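Local structure of glutaredoxin related protein (Sulfolobus solfataricus, 4MNN) at residues A[46-51]-A[138-143]; A[61-66]-A[132-137]; A[103-108]-A[116-121]. The protein probably catalyses thiol-disulfide exchange in other proteins, as an atypical protein disulfide oxidoreductase of the glutaredoxin family built on the thioredoxin fold. All coordinates share one frame; numbering follows the deposited sequence. Where two conformers were deposited one is given.

Contact 1: A[46-51]-A[138-143]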
loop_
_atom_site.group_PDB
_atom_site.type_symbol
_atom_site.label_atom_id
_atom_site.label_comp_id
_atom_site.label_asym_id
_atom_site.label_seq_id
_atom_site.Cartn_x
_atom_site.Cartn_y
_atom_site.Cartn_z
ATOM N N LYS A 46 17.210 -3.071 5.624
ATOM C CA LYS A 46 18.172 -2.730 4.580
ATOM C C LYS A 46 17.537 -1.785 3.566
ATOM O O LYS A 46 18.228 -0.973 2.918
ATOM C CB LYS A 46 18.654 -4.006 3.891
ATOM C CG LYS A 46 19.200 -5.017 4.887
ATOM C CD LYS A 46 19.720 -6.285 4.215
ATOM C CE LYS A 46 20.407 -7.169 5.245
ATOM N NZ LYS A 46 20.656 -8.559 4.735
ATOM N N LYS A 47 16.214 -1.894 3.416
ATOM C CA LYS A 47 15.486 -1.028 2.491
ATOM C C LYS A 47 14.206 -0.568 3.202
ATOM O O LYS A 47 13.721 -1.211 4.106
ATOM C CB LYS A 47 15.144 -1.777 1.203
ATOM C CG LYS A 47 16.355 -2.092 0.273
ATOM C CD LYS A 47 15.854 -2.888 -0.936
ATOM C CE LYS A 47 16.913 -3.087 -2.012
ATOM N NZ LYS A 47 17.528 -1.807 -2.422
ATOM N N PRO A 48 13.652 0.550 2.781
ATOM C CA PRO A 48 12.438 1.056 3.426
ATOM C C PRO A 48 11.168 0.239 3.220
ATOM O O PRO A 48 11.003 -0.466 2.201
ATOM C CB PRO A 48 12.307 2.475 2.837
ATOM C CG PRO A 48 12.964 2.374 1.496
ATOM C CD PRO A 48 14.154 1.478 1.748
ATOM N N LEU A 49 10.272 0.314 4.198
ATOM C CA LEU A 49 8.986 -0.322 4.016
ATOM C C LEU A 49 8.007 0.290 4.972
ATOM O O LEU A 49 8.403 0.945 5.940
ATOM C CB LEU A 49 9.032 -1.852 4.161
ATOM C CG LEU A 49 8.924 -2.794 5.375
ATOM C CD1 LEU A 49 10.311 -3.313 5.659
ATOM C CD2 LEU A 49 8.210 -2.171 6.567
ATOM N N VAL A 50 6.722 0.111 4.695
ATOM C CA VAL A 50 5.680 0.606 5.578
ATOM C C VAL A 50 4.530 -0.386 5.532
ATOM O O VAL A 50 4.089 -0.790 4.456
ATOM C CB VAL A 50 5.163 2.022 5.185
ATOM C CG1 VAL A 50 4.499 1.992 3.837
ATOM C CG2 VAL A 50 4.184 2.529 6.260
ATOM N N LYS A 51 4.084 -0.794 6.718
ATOM C CA LYS A 51 2.994 -1.757 6.895
ATOM C C LYS A 51 1.824 -1.001 7.492
ATOM O O LYS A 51 2.001 -0.203 8.442
ATOM C CB LYS A 51 3.371 -2.873 7.869
ATOM C CG LYS A 51 4.372 -3.829 7.303
ATOM C CD LYS A 51 4.688 -4.937 8.294
ATOM C CE LYS A 51 5.237 -6.146 7.562
ATOM N NZ LYS A 51 5.991 -7.020 8.526
ATOM N N ALA A 138 9.556 -0.745 -7.715
ATOM C CA ALA A 138 10.493 -1.486 -8.546
ATOM C C ALA A 138 11.862 -0.830 -8.715
ATOM O O ALA A 138 12.817 -1.513 -9.107
ATOM C CB ALA A 138 9.854 -1.729 -9.917
ATOM N N THR A 139 11.948 0.484 -8.467
ATOM C CA THR A 139 13.240 1.186 -8.584
ATOM C C THR A 139 14.086 0.932 -7.356
ATOM O O THR A 139 15.328 0.948 -7.406
ATOM C CB THR A 139 13.059 2.740 -8.744
ATOM O OG1 THR A 139 12.514 3.317 -7.543
ATOM C CG2 THR A 139 12.148 3.024 -9.916
ATOM N N GLU A 140 13.412 0.675 -6.246
ATOM C CA GLU A 140 14.088 0.433 -4.972
ATOM C C GLU A 140 14.306 -1.065 -4.776
ATOM O O GLU A 140 15.402 -1.507 -4.415
ATOM C CB GLU A 140 13.208 1.011 -3.841
ATOM C CG GLU A 140 13.778 0.889 -2.436
ATOM C CD GLU A 140 15.085 1.635 -2.296
ATOM O OE1 GLU A 140 15.159 2.774 -2.792
ATOM O OE2 GLU A 140 16.017 1.082 -1.697
ATOM N N TYR A 141 13.271 -1.865 -5.017
ATOM C CA TYR A 141 13.396 -3.319 -4.859
ATOM C C TYR A 141 13.653 -3.973 -6.216
ATOM O O TYR A 141 12.807 -4.715 -6.761
ATOM C CB TYR A 141 12.131 -3.873 -4.192
ATOM C CG TYR A 141 12.091 -3.565 -2.706
ATOM C CD1 TYR A 141 11.851 -2.269 -2.237
ATOM C CD2 TYR A 141 12.312 -4.570 -1.773
ATOM C CE1 TYR A 141 11.823 -2.001 -0.865
ATOM C CE2 TYR A 141 12.294 -4.318 -0.389
ATOM C CZ TYR A 141 12.040 -3.047 0.060
ATOM O OH TYR A 141 11.964 -2.830 1.420
ATOM N N GLU A 142 14.838 -3.683 -6.768
ATOM C CA GLU A 142 15.224 -4.209 -8.094
ATOM C C GLU A 142 15.315 -5.732 -8.202
ATOM O O GLU A 142 15.015 -6.304 -9.250
ATOM C CB GLU A 142 16.558 -3.588 -8.516
ATOM C CG GLU A 142 16.565 -2.069 -8.341
ATOM C CD GLU A 142 17.875 -1.428 -8.774
ATOM O OE1 GLU A 142 18.039 -1.163 -9.969
ATOM O OE2 GLU A 142 18.734 -1.194 -7.916
ATOM N N GLU A 143 15.725 -6.394 -7.135
ATOM C CA GLU A 143 15.817 -7.847 -7.184
ATOM C C GLU A 143 14.442 -8.483 -7.331
ATOM O O GLU A 143 14.253 -9.448 -8.104
ATOM C CB GLU A 143 16.498 -8.367 -5.915
ATOM C CG GLU A 143 17.976 -8.006 -5.838
ATOM C CD GLU A 143 18.624 -8.481 -4.528
ATOM O OE1 GLU A 143 18.645 -9.714 -4.282
ATOM O OE2 GLU A 143 19.101 -7.618 -3.754
#
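At one end of the central strands of this thioredoxin-fold sheet, Lys47 and Pro48, on the approach to strand 49-54, meet Glu140 and Tyr141, in the turn between strand 131-137 and helix 142-147. Tyr141 occupies the N-cap position of that helix and reaches the segment 46-51 with the hydroxyl end of its ring. Its hydroxyl donates to Pro48 O at 2.7 Å, coming from above the carbonyl plane, 45° out of it. Lys47 suits its place because it is long and amphipathic: its methylenes run past the tyrosine in the opposite direction, with CD over the centre of one face, 3.8 Å from the ring centroid, a CH-pi contact. Tyr63 also meets the Tyr141 ring, edge to face. A phenylalanine in place of Tyr141 would probably leave Pro48 O without this donor and the ring freer to shift beneath the lysine chain. Proline, lacking an N-H, still offers a carbonyl to this bond. Beyond the ring the lysine chain bends at its last torsion (chi4 -53°), bringing NZ within bonding distance of two oxygens of Glu140: NZ donates to Glu140 O at 2.9 Å and, more weakly, forms a salt bridge with Glu140 OE2 at 3.3 Å.

Contact 2: A[61-66]-A[132-137]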
loop_
_atom_site.group_PDB
_atom_site.type_symbol
_atom_site.label_atom_id
_atom_site.label_comp_id
_atom_site.label_asym_id
_atom_site.label_seq_id
_atom_site.Cartn_x
_atom_site.Cartn_y
_atom_site.Cartn_z
ATOM N N THR A 61 1.683 -4.249 2.845
ATOM C CA THR A 61 3.030 -3.750 3.093
ATOM C C THR A 61 3.421 -3.112 1.765
ATOM O O THR A 61 3.193 -3.704 0.696
ATOM C CB THR A 61 4.073 -4.855 3.324
ATOM O OG1 THR A 61 3.739 -5.592 4.491
ATOM C CG2 THR A 61 5.474 -4.229 3.534
ATOM N N TYR A 62 3.991 -1.919 1.853
ATOM C CA TYR A 62 4.473 -1.189 0.705
ATOM C C TYR A 62 5.997 -1.196 0.876
ATOM O O TYR A 62 6.522 -0.642 1.879
ATOM C CB TYR A 62 3.970 0.254 0.776
ATOM C CG TYR A 62 4.276 1.055 -0.457
ATOM C CD1 TYR A 62 3.274 1.375 -1.386
ATOM C CD2 TYR A 62 5.582 1.528 -0.700
ATOM C CE1 TYR A 62 3.566 2.147 -2.524
ATOM C CE2 TYR A 62 5.884 2.298 -1.831
ATOM C CZ TYR A 62 4.883 2.601 -2.737
ATOM O OH TYR A 62 5.211 3.330 -3.870
ATOM N N TYR A 63 6.683 -1.833 -0.066
ATOM C CA TYR A 63 8.133 -1.908 -0.067
ATOM C C TYR A 63 8.699 -0.747 -0.887
ATOM O O TYR A 63 8.715 -0.781 -2.117
ATOM C CB TYR A 63 8.565 -3.262 -0.627
ATOM C CG TYR A 63 8.116 -4.407 0.275
ATOM C CD1 TYR A 63 6.968 -5.163 -0.024
ATOM C CD2 TYR A 63 8.880 -4.768 1.403
ATOM C CE1 TYR A 63 6.601 -6.239 0.758
ATOM C CE2 TYR A 63 8.525 -5.859 2.199
ATOM C CZ TYR A 63 7.388 -6.587 1.871
ATOM O OH TYR A 63 7.022 -7.662 2.663
ATOM N N GLY A 64 9.154 0.275 -0.150
ATOM C CA GLY A 64 9.690 1.505 -0.700
ATOM C C GLY A 64 9.075 2.578 0.170
ATOM O O GLY A 64 8.663 2.275 1.306
ATOM N N ILE A 65 8.972 3.804 -0.336
ATOM C CA ILE A 65 8.340 4.881 0.446
ATOM C C ILE A 65 7.276 5.455 -0.478
ATOM O O ILE A 65 7.561 5.885 -1.593
ATOM C CB ILE A 65 9.365 5.978 0.864
ATOM C CG1 ILE A 65 10.468 5.335 1.724
ATOM C CG2 ILE A 65 8.644 7.102 1.614
ATOM C CD1 ILE A 65 11.589 6.308 2.115
ATOM N N PRO A 66 6.015 5.467 -0.027
ATOM C CA PRO A 66 4.964 5.982 -0.902
ATOM C C PRO A 66 4.876 7.486 -1.109
ATOM O O PRO A 66 3.896 8.103 -0.705
ATOM C CB PRO A 66 3.697 5.406 -0.274
ATOM C CG PRO A 66 4.005 5.451 1.177
ATOM C CD PRO A 66 5.464 4.982 1.253
ATOM N N LYS A 132 -3.172 -11.426 0.339
ATOM C CA LYS A 132 -2.025 -10.850 1.042
ATOM C C LYS A 132 -1.404 -9.896 0.028
ATOM O O LYS A 132 -0.709 -10.330 -0.888
ATOM C CB LYS A 132 -1.003 -11.913 1.448
ATOM C CG LYS A 132 0.171 -11.261 2.200
ATOM C CD LYS A 132 1.266 -12.234 2.522
ATOM C CE LYS A 132 2.268 -11.573 3.437
ATOM N NZ LYS A 132 3.373 -12.469 3.847
ATOM N N LEU A 133 -1.716 -8.604 0.187
ATOM C CA LEU A 133 -1.248 -7.551 -0.718
ATOM C C LEU A 133 0.108 -6.968 -0.345
ATOM O O LEU A 133 0.332 -6.558 0.789
ATOM C CB LEU A 133 -2.284 -6.391 -0.761
ATOM C CG LEU A 133 -1.885 -5.193 -1.651
ATOM C CD1 LEU A 133 -1.807 -5.677 -3.102
ATOM C CD2 LEU A 133 -2.900 -4.046 -1.491
ATOM N N GLU A 134 1.010 -6.927 -1.309
ATOM C CA GLU A 134 2.328 -6.314 -1.107
ATOM C C GLU A 134 2.556 -5.421 -2.302
ATOM O O GLU A 134 2.258 -5.830 -3.440
ATOM C CB GLU A 134 3.418 -7.392 -1.030
ATOM C CG GLU A 134 3.280 -8.206 0.288
ATOM C CD GLU A 134 4.258 -9.360 0.407
ATOM O OE1 GLU A 134 4.202 -10.291 -0.418
ATOM O OE2 GLU A 134 5.073 -9.325 1.339
ATOM N N ILE A 135 3.072 -4.215 -2.065
ATOM C CA ILE A 135 3.339 -3.276 -3.158
ATOM C C ILE A 135 4.831 -3.087 -3.160
ATOM O O ILE A 135 5.417 -2.984 -2.102
ATOM C CB ILE A 135 2.726 -1.890 -2.892
ATOM C CG1 ILE A 135 1.295 -2.037 -2.358
ATOM C CG2 ILE A 135 2.799 -1.047 -4.181
ATOM C CD1 ILE A 135 0.319 -2.671 -3.314
ATOM N N TYR A 136 5.442 -3.051 -4.341
ATOM C CA TYR A 136 6.890 -2.856 -4.439
ATOM C C TYR A 136 7.250 -1.716 -5.359
ATOM O O TYR A 136 6.779 -1.680 -6.479
ATOM C CB TYR A 136 7.578 -4.090 -5.026
ATOM C CG TYR A 136 7.474 -5.332 -4.178
ATOM C CD1 TYR A 136 6.337 -6.158 -4.236
ATOM C CD2 TYR A 136 8.516 -5.683 -3.318
ATOM C CE1 TYR A 136 6.241 -7.315 -3.458
ATOM C CE2 TYR A 136 8.429 -6.837 -2.522
ATOM C CZ TYR A 136 7.296 -7.645 -2.601
ATOM O OH TYR A 136 7.215 -8.776 -1.816
ATOM N N ASP A 137 8.084 -0.797 -4.875
ATOM C CA ASP A 137 8.629 0.277 -5.708
ATOM C C ASP A 137 9.782 -0.464 -6.439
ATOM O O ASP A 137 10.817 -0.809 -5.840
ATOM C CB ASP A 137 9.211 1.409 -4.862
ATOM C CG ASP A 137 9.878 2.515 -5.719
ATOM O OD1 ASP A 137 10.372 2.236 -6.824
ATOM O OD2 ASP A 137 9.950 3.669 -5.270
HETATM O O HOH W 1 7.600 4.634 -4.010
HETATM O O HOH W 2 10.747 3.929 -2.450
#
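Strand segments 61-63 and 132-137 run parallel, their axes only 17° apart. Backbone bonds join Ile135 N to Thr61 O, Tyr63 N to Ile135 O (2.7 Å) and Asp137 N to Tyr63 O, with a weak one from Thr61 N to Leu133 O. On one face, Tyr62, with CG anti to the backbone N (chi1 -173°), lays CD1 and CE1 against the branched flank of Ile135, CD1 lying 3.6 Å from CB. The pairing joins the N-terminal and C-terminal thioredoxin-like sequence regions into one continuous sheet, as in protein disulfide oxidoreductases. On the other face Tyr63 and Tyr136 point the same way, their rings nearly parallel but slid apart, with Tyr63 CD1 over the rim of Tyr136. Tyrosine adds a polar tip to this packing: Tyr63 OH donates to Glu134 OE2 at 2.9 Å, on the anti side of the carboxylate and 27° out of its plane. Gly64 follows the paired residues. Its backbone angles would jam a CB against the preceding carbonyl O, and a CB there would also collide with Asp137 CB. Asp137 turns OD1 to Thr139 OG1, while OD2 accepts from two waters, one accepting from Tyr62 OH at 2.7 Å and the other from Ile65 N.

Contact 3: A[103-108]-A[116-121]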
loop_
_atom_site.group_PDB
_atom_site.type_symbol
_atom_site.label_atom_id
_atom_site.label_comp_id
_atom_site.label_asym_id
_atom_site.label_seq_id
_atom_site.Cartn_x
_atom_site.Cartn_y
_atom_site.Cartn_z
ATOM N N VAL A 103 -0.844 -11.258 -3.762
ATOM C CA VAL A 103 -1.090 -10.297 -4.827
ATOM C C VAL A 103 0.052 -9.294 -4.666
ATOM O O VAL A 103 0.163 -8.639 -3.623
ATOM C CB VAL A 103 -2.453 -9.547 -4.668
ATOM C CG1 VAL A 103 -2.626 -8.507 -5.822
ATOM C CG2 VAL A 103 -3.600 -10.552 -4.691
ATOM N N LYS A 104 0.932 -9.201 -5.663
ATOM C CA LYS A 104 2.030 -8.244 -5.623
ATOM C C LYS A 104 1.893 -7.257 -6.748
ATOM O O LYS A 104 1.761 -7.639 -7.916
ATOM C CB LYS A 104 3.385 -8.932 -5.758
ATOM C CG LYS A 104 3.636 -9.872 -4.590
ATOM C CD LYS A 104 4.927 -10.662 -4.741
ATOM C CE LYS A 104 5.097 -11.509 -3.457
ATOM N NZ LYS A 104 6.430 -12.091 -3.357
ATOM N N LEU A 105 1.957 -5.987 -6.390
ATOM C CA LEU A 105 1.860 -4.914 -7.372
ATOM C C LEU A 105 3.209 -4.211 -7.451
ATOM O O LEU A 105 3.732 -3.792 -6.429
ATOM C CB LEU A 105 0.798 -3.887 -6.939
ATOM C CG LEU A 105 0.810 -2.609 -7.803
ATOM C CD1 LEU A 105 0.396 -2.957 -9.229
ATOM C CD2 LEU A 105 -0.159 -1.531 -7.233
ATOM N N PHE A 106 3.780 -4.126 -8.647
ATOM C CA PHE A 106 5.016 -3.397 -8.857
ATOM C C PHE A 106 4.682 -2.043 -9.450
ATOM O O PHE A 106 3.900 -1.951 -10.393
ATOM C CB PHE A 106 5.938 -4.177 -9.798
ATOM C CG PHE A 106 6.466 -5.453 -9.156
ATOM C CD1 PHE A 106 7.689 -5.455 -8.504
ATOM C CD2 PHE A 106 5.669 -6.591 -9.092
ATOM C CE1 PHE A 106 8.113 -6.565 -7.791
ATOM C CE2 PHE A 106 6.076 -7.718 -8.376
ATOM C CZ PHE A 106 7.306 -7.695 -7.726
ATOM N N VAL A 107 5.299 -1.004 -8.894
ATOM C CA VAL A 107 5.113 0.358 -9.372
ATOM C C VAL A 107 6.460 1.088 -9.386
ATOM O O VAL A 107 7.483 0.543 -8.959
ATOM C CB VAL A 107 4.190 1.186 -8.395
ATOM C CG1 VAL A 107 2.835 0.490 -8.194
ATOM C CG2 VAL A 107 4.898 1.370 -7.016
ATOM N N THR A 108 6.443 2.309 -9.921
ATOM C CA THR A 108 7.584 3.231 -9.852
ATOM C C THR A 108 6.936 4.614 -9.745
ATOM O O THR A 108 5.754 4.764 -10.041
ATOM C CB THR A 108 8.508 3.200 -11.102
ATOM O OG1 THR A 108 7.791 3.683 -12.257
ATOM C CG2 THR A 108 8.979 1.780 -11.345
ATOM N N ILE A 116 -3.609 4.492 -9.769
ATOM C CA ILE A 116 -4.962 4.018 -10.010
ATOM C C ILE A 116 -5.032 2.541 -9.572
ATOM O O ILE A 116 -5.980 2.115 -8.906
ATOM C CB ILE A 116 -5.318 4.153 -11.516
ATOM C CG1 ILE A 116 -4.886 5.543 -12.021
ATOM C CG2 ILE A 116 -6.796 3.914 -11.724
ATOM C CD1 ILE A 116 -5.118 5.803 -13.506
ATOM N N THR A 117 -4.008 1.764 -9.922
ATOM C CA THR A 117 -3.995 0.343 -9.549
ATOM C C THR A 117 -3.804 0.132 -8.060
ATOM O O THR A 117 -4.441 -0.735 -7.479
ATOM C CB THR A 117 -2.927 -0.400 -10.340
ATOM O OG1 THR A 117 -3.162 -0.145 -11.733
ATOM C CG2 THR A 117 -3.053 -1.943 -10.117
ATOM N N ALA A 118 -2.907 0.898 -7.444
ATOM C CA ALA A 118 -2.728 0.782 -6.002
ATOM C C ALA A 118 -4.035 1.088 -5.271
ATOM O O ALA A 118 -4.419 0.383 -4.339
ATOM C CB ALA A 118 -1.670 1.723 -5.530
ATOM N N GLU A 119 -4.725 2.158 -5.666
ATOM C CA GLU A 119 -5.971 2.507 -4.968
ATOM C C GLU A 119 -6.999 1.389 -5.010
ATOM O O GLU A 119 -7.681 1.087 -4.023
ATOM C CB GLU A 119 -6.540 3.770 -5.592
ATOM C CG GLU A 119 -7.740 4.334 -4.838
ATOM C CD GLU A 119 -7.662 5.851 -4.726
ATOM O OE1 GLU A 119 -7.783 6.552 -5.766
ATOM O OE2 GLU A 119 -7.469 6.336 -3.594
ATOM N N PHE A 120 -7.099 0.765 -6.176
ATOM C CA PHE A 120 -8.021 -0.331 -6.419
ATOM C C PHE A 120 -7.618 -1.514 -5.518
ATOM O O PHE A 120 -8.442 -2.043 -4.765
ATOM C CB PHE A 120 -7.959 -0.719 -7.906
ATOM C CG PHE A 120 -8.819 -1.900 -8.266
ATOM C CD1 PHE A 120 -10.190 -1.747 -8.454
ATOM C CD2 PHE A 120 -8.252 -3.159 -8.443
ATOM C CE1 PHE A 120 -11.000 -2.843 -8.823
ATOM C CE2 PHE A 120 -9.035 -4.260 -8.805
ATOM C CZ PHE A 120 -10.416 -4.100 -8.998
ATOM N N LEU A 121 -6.337 -1.877 -5.528
ATOM C CA LEU A 121 -5.908 -3.009 -4.699
ATOM C C LEU A 121 -5.958 -2.725 -3.204
ATOM O O LEU A 121 -6.227 -3.638 -2.426
ATOM C CB LEU A 121 -4.507 -3.484 -5.125
ATOM C CG LEU A 121 -4.507 -4.107 -6.522
ATOM C CD1 LEU A 121 -3.044 -4.466 -6.931
ATOM C CD2 LEU A 121 -5.396 -5.399 -6.537
#
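Leu105 packs against Thr117, Ala118 and Leu121 inside a beta-alpha-beta unit of the thioredoxin fold, in which strand 101-107 leads through the Cys111-Cys114 disulfide into helix 114-127 and on to strand 131-137. Over 103-107 and 116-121 the two axes run nearly antiparallel, at 158°, and come within 9.7 Å. The tight part centres on Leu105. Leu105 has CG anti to its backbone N (chi1 170°), and from there its two methyls divide the contact: CD1 meets Thr117 CG2 at 3.7 Å, while CD2 comes within 3.7 Å of Ala118 CA. So close an approach to the helix backbone suits alanine, whose single methyl does not hold the strand off. Leucine suits the facing site, since its forked end touches two successive helix residues at once. Thr117 serves two purposes: its methyl joins the apolar layer, and its OG1 is hydrogen-bonded to Lys113 O, which settles the hydroxyl within the helix. Ile156, from strand 155-158, adds to the same layer.

Away from Leu105 the contact thins. Ile116 and Phe120 lie on the exposed side of the helix, and Glu119 points away from the strand, its OE2 forming a salt bridge with Arg80. Buried Lys104 points away from the helix on the other face of the sheet, where NZ forms a salt bridge with Asp160. Toward the strand's start the packing is looser, and one methyl spans it: Leu121 CD1 rests 3.9 Å from Leu105 CB but 4.2 Å from Val103 CG1.

Contacts 1 and 2 lie side by side, their centres about 7 Å apart, and contact 3 follows about 8 Å beyond contact 2; the centres of contacts 1 and 3 are about 14 Å apart. Probable backbone hydrogen bonds connect them: within the sheet, Val50 O with Tyr62 N (2.8 Å) for contacts 1 and 2 and Tyr136 N with Leu105 O (2.8 Å) for contacts 2 and 3; just beyond it, Ala138 N with Val107 O (2.7 Å) for contacts 1 and 3. The Cys111-Cys114 disulfide, a CxxC pair consistent with a thioredoxin-type redox centre, has Tyr62 of contact 2 and Thr117 of contact 3 nearby, neither side chain touching it.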